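Local atomic coordinates of Slr0280 protein (Synechocystis sp., PDB entry 5H3K), a protein that is of unknown function but probably acts as a phosphodiester glycosidase on sugar phosphodiesters. Residues 392-398 and 470-475. Numbering follows the deposited sequence.
Sequences TGSGQRL and IPAGVL
Leu398 drives its isopropyl end into the 470-475 loop, and its two methyls divide the work. CD1 sits among three side chains, 4.0 Å from Ile470 CG2 and 4.1 Å from Leu475 CD1, with Val474 CG1 beside it; the two leucines meet tip to tip, whereas Ile470 lies at about a right angle to Leu398. CD2 touches CD of the Pro471 ring at 4.1 Å, the two side chains running past each other in opposite directions. In Leu398 a trans chi2 sets CD1 among its three neighbours, and the other branch, CD2, is left to the proline. Farther out, the amide end of Gln396 covers the valine, NE2 lying 3.3 Å from Val474 CG2, a polar group over a methyl. Thr392 faces two ways. Its CG2 leans on Leu475 CD2 at 4.1 Å, while OG1, at chi1 74°, turns back over its own chain and accepts the N-H of Ser394 (N to OG1 3.2 Å, 156°), forming an ST turn within the type I turn 392-395. OG1 also holds a water at 2.9 Å, which donates to Val474 O and, weakly, to Gln396 OE1. A valine in place of Thr392 would probably leave the Ser394 N-H without its acceptor and take one of the three grips from the bridging water. The contact joins the hairpin between strands 379-392 and 397-403 to the loop leading into strand 481-488, about 43 Å (centre to centre) from the middle of the chain. Tyr433 and Ile463 continue the apolar layer beneath Ile470 and Leu475. Cohesion thus comes from aliphatic packing on the buried side and from a water-mediated link to the Val474 carbonyl at the outer edge.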
ATOM      1  N   THR A 392     -33.071  16.425  18.695  1.00 17.03           N
ATOM      2  CA  THR A 392     -34.247  16.835  17.922  1.00 14.57           C
ATOM      3  C   THR A 392     -34.708  18.241  18.289  1.00 16.00           C
ATOM      4  O   THR A 392     -34.184  18.862  19.219  1.00 15.34           O
ATOM      5  CB  THR A 392     -35.446  15.909  18.160  1.00 15.11           C
ATOM      6  OG1 THR A 392     -35.994  16.182  19.455  1.00 15.23           O
ATOM      7  CG2 THR A 392     -35.053  14.441  18.067  1.00 15.48           C
ATOM      8  N   GLY A 393     -35.716  18.726  17.566  1.00 12.49           N
ATOM      9  CA  GLY A 393     -36.233  20.064  17.783  1.00 16.27           C
ATOM     10  C   GLY A 393     -36.992  20.220  19.087  1.00 14.78           C
ATOM     11  O   GLY A 393     -37.400  21.330  19.445  1.00 18.01           O
ATOM     12  N   SER A 394     -37.200  19.120  19.800  1.00 14.85           N
ATOM     13  CA  SER A 394     -37.812  19.212  21.124  1.00 18.80           C
ATOM     14  C   SER A 394     -36.740  19.147  22.209  1.00 23.61           C
ATOM     15  O   SER A 394     -36.978  19.517  23.360  1.00 23.69           O
ATOM     16  CB  SER A 394     -38.843  18.105  21.341  1.00 16.04           C
ATOM     17  OG  SER A 394     -38.220  16.838  21.442  1.00 22.99           O
ATOM     18  N   GLY A 395     -35.554  18.674  21.840  1.00 21.62           N
ATOM     19  CA  GLY A 395     -34.468  18.569  22.798  1.00 20.56           C
ATOM     20  C   GLY A 395     -34.112  17.138  23.159  1.00 19.11           C
ATOM     21  O   GLY A 395     -33.103  16.907  23.832  1.00 25.37           O
ATOM     22  N   GLN A 396     -34.935  16.183  22.724  1.00 15.62           N
ATOM     23  CA  GLN A 396     -34.643  14.760  22.920  1.00 17.66           C
ATOM     24  C   GLN A 396     -33.293  14.393  22.307  1.00 20.68           C
ATOM     25  O   GLN A 396     -32.878  14.977  21.302  1.00 15.82           O
ATOM     26  CB  GLN A 396     -35.716  13.880  22.274  1.00 17.76           C
ATOM     27  CG  GLN A 396     -36.964  13.628  23.107  1.00 25.56           C
ATOM     28  CD  GLN A 396     -38.221  13.597  22.253  1.00 25.90           C
ATOM     29  OE1 GLN A 396     -38.782  14.645  21.925  1.00 38.45           O
ATOM     30  NE2 GLN A 396     -38.657  12.405  21.869  1.00 27.16           N
ATOM     31  N   ARG A 397     -32.616  13.417  22.904  1.00 21.68           N
ATOM     32  CA  ARG A 397     -31.310  12.990  22.413  1.00 19.98           C
ATOM     33  C   ARG A 397     -31.305  11.518  22.017  1.00 19.93           C
ATOM     34  O   ARG A 397     -31.889  10.684  22.700  1.00 22.04           O
ATOM     35  CB  ARG A 397     -30.241  13.232  23.481  1.00 18.51           C
ATOM     36  CG  ARG A 397     -29.995  14.686  23.796  1.00 17.86           C
ATOM     37  CD  ARG A 397     -28.957  14.830  24.875  1.00 25.30           C
ATOM     38  NE  ARG A 397     -28.027  15.902  24.537  1.00 36.35           N
ATOM     39  CZ  ARG A 397     -26.703  15.809  24.616  1.00 31.76           C
ATOM     40  NH1 ARG A 397     -26.131  14.688  25.041  1.00 29.78           N
ATOM     41  NH2 ARG A 397     -25.948  16.845  24.268  1.00 32.74           N
ATOM     42  N   LEU A 398     -30.636  11.207  20.909  1.00 17.35           N
ATOM     43  CA  LEU A 398     -30.352   9.825  20.557  1.00 12.72           C
ATOM     44  C   LEU A 398     -28.843   9.709  20.373  1.00 13.56           C
ATOM     45  O   LEU A 398     -28.191  10.665  19.933  1.00 14.42           O
ATOM     46  CB  LEU A 398     -31.048   9.431  19.249  1.00 16.13           C
ATOM     47  CG  LEU A 398     -32.576   9.372  19.210  1.00 21.43           C
ATOM     48  CD1 LEU A 398     -33.077   9.165  17.777  1.00 19.07           C
ATOM     49  CD2 LEU A 398     -33.080   8.268  20.124  1.00 16.54           C
ATOM     50  N   ILE A 470     -34.875   3.048  18.614  1.00 17.06           N
ATOM     51  CA  ILE A 470     -35.440   4.396  18.563  1.00 21.13           C
ATOM     52  C   ILE A 470     -36.903   4.372  18.989  1.00 17.78           C
ATOM     53  O   ILE A 470     -37.743   3.802  18.289  1.00 18.09           O
ATOM     54  CB  ILE A 470     -35.314   5.031  17.148  1.00 21.25           C
ATOM     55  CG1 ILE A 470     -33.842   5.111  16.721  1.00 16.73           C
ATOM     56  CG2 ILE A 470     -35.924   6.427  17.133  1.00 16.53           C
ATOM     57  CD1 ILE A 470     -33.613   5.764  15.360  1.00 14.59           C
ATOM     58  N   PRO A 471     -37.205   4.990  20.143  1.00 22.87           N
ATOM     59  CA  PRO A 471     -38.568   5.056  20.688  1.00 23.32           C
ATOM     60  C   PRO A 471     -39.515   5.686  19.681  1.00 27.73           C
ATOM     61  O   PRO A 471     -39.107   6.577  18.929  1.00 23.90           O
ATOM     62  CB  PRO A 471     -38.418   5.979  21.901  1.00 25.65           C
ATOM     63  CG  PRO A 471     -36.970   5.898  22.284  1.00 26.80           C
ATOM     64  CD  PRO A 471     -36.234   5.720  20.978  1.00 23.50           C
ATOM     65  N   ALA A 472     -40.766   5.233  19.662  1.00 28.11           N
ATOM     66  CA  ALA A 472     -41.744   5.738  18.705  1.00 26.39           C
ATOM     67  C   ALA A 472     -42.000   7.233  18.874  1.00 25.26           C
ATOM     68  O   ALA A 472     -41.998   7.763  19.993  1.00 24.62           O
ATOM     69  CB  ALA A 472     -43.050   4.956  18.802  1.00 30.72           C
ATOM     70  N   GLY A 473     -42.185   7.909  17.746  1.00 28.20           N
ATOM     71  CA  GLY A 473     -42.574   9.306  17.743  1.00 26.15           C
ATOM     72  C   GLY A 473     -41.441  10.301  17.909  1.00 23.86           C
ATOM     73  O   GLY A 473     -41.649  11.500  17.722  1.00 30.11           O
ATOM     74  N   VAL A 474     -40.251   9.817  18.256  1.00 18.05           N
ATOM     75  CA  VAL A 474     -39.096  10.688  18.468  1.00 18.48           C
ATOM     76  C   VAL A 474     -38.647  11.363  17.166  1.00 12.94           C
ATOM     77  O   VAL A 474     -38.278  12.541  17.161  1.00 15.76           O
ATOM     78  CB  VAL A 474     -37.926   9.898  19.105  1.00 20.50           C
ATOM     79  CG1 VAL A 474     -36.671  10.748  19.194  1.00 16.23           C
ATOM     80  CG2 VAL A 474     -38.321   9.407  20.491  1.00 24.02           C
ATOM     81  N   LEU A 475     -38.687  10.611  16.071  1.00 13.91           N
ATOM     82  CA  LEU A 475     -38.279  11.130  14.760  1.00 11.11           C
ATOM     83  C   LEU A 475     -39.448  11.281  13.790  1.00 15.03           C
ATOM     84  O   LEU A 475     -39.413  10.745  12.675  1.00 13.96           O
ATOM     85  CB  LEU A 475     -37.220  10.225  14.131  1.00 10.70           C
ATOM     86  CG  LEU A 475     -35.899  10.118  14.892  1.00 12.11           C
ATOM     87  CD1 LEU A 475     -34.901   9.255  14.114  1.00 12.52           C
ATOM     88  CD2 LEU A 475     -35.329  11.491  15.170  1.00 11.54           C
TER
HETATM   89  O   HOH W   1     -38.272  14.396  19.231  1.00 14.85           O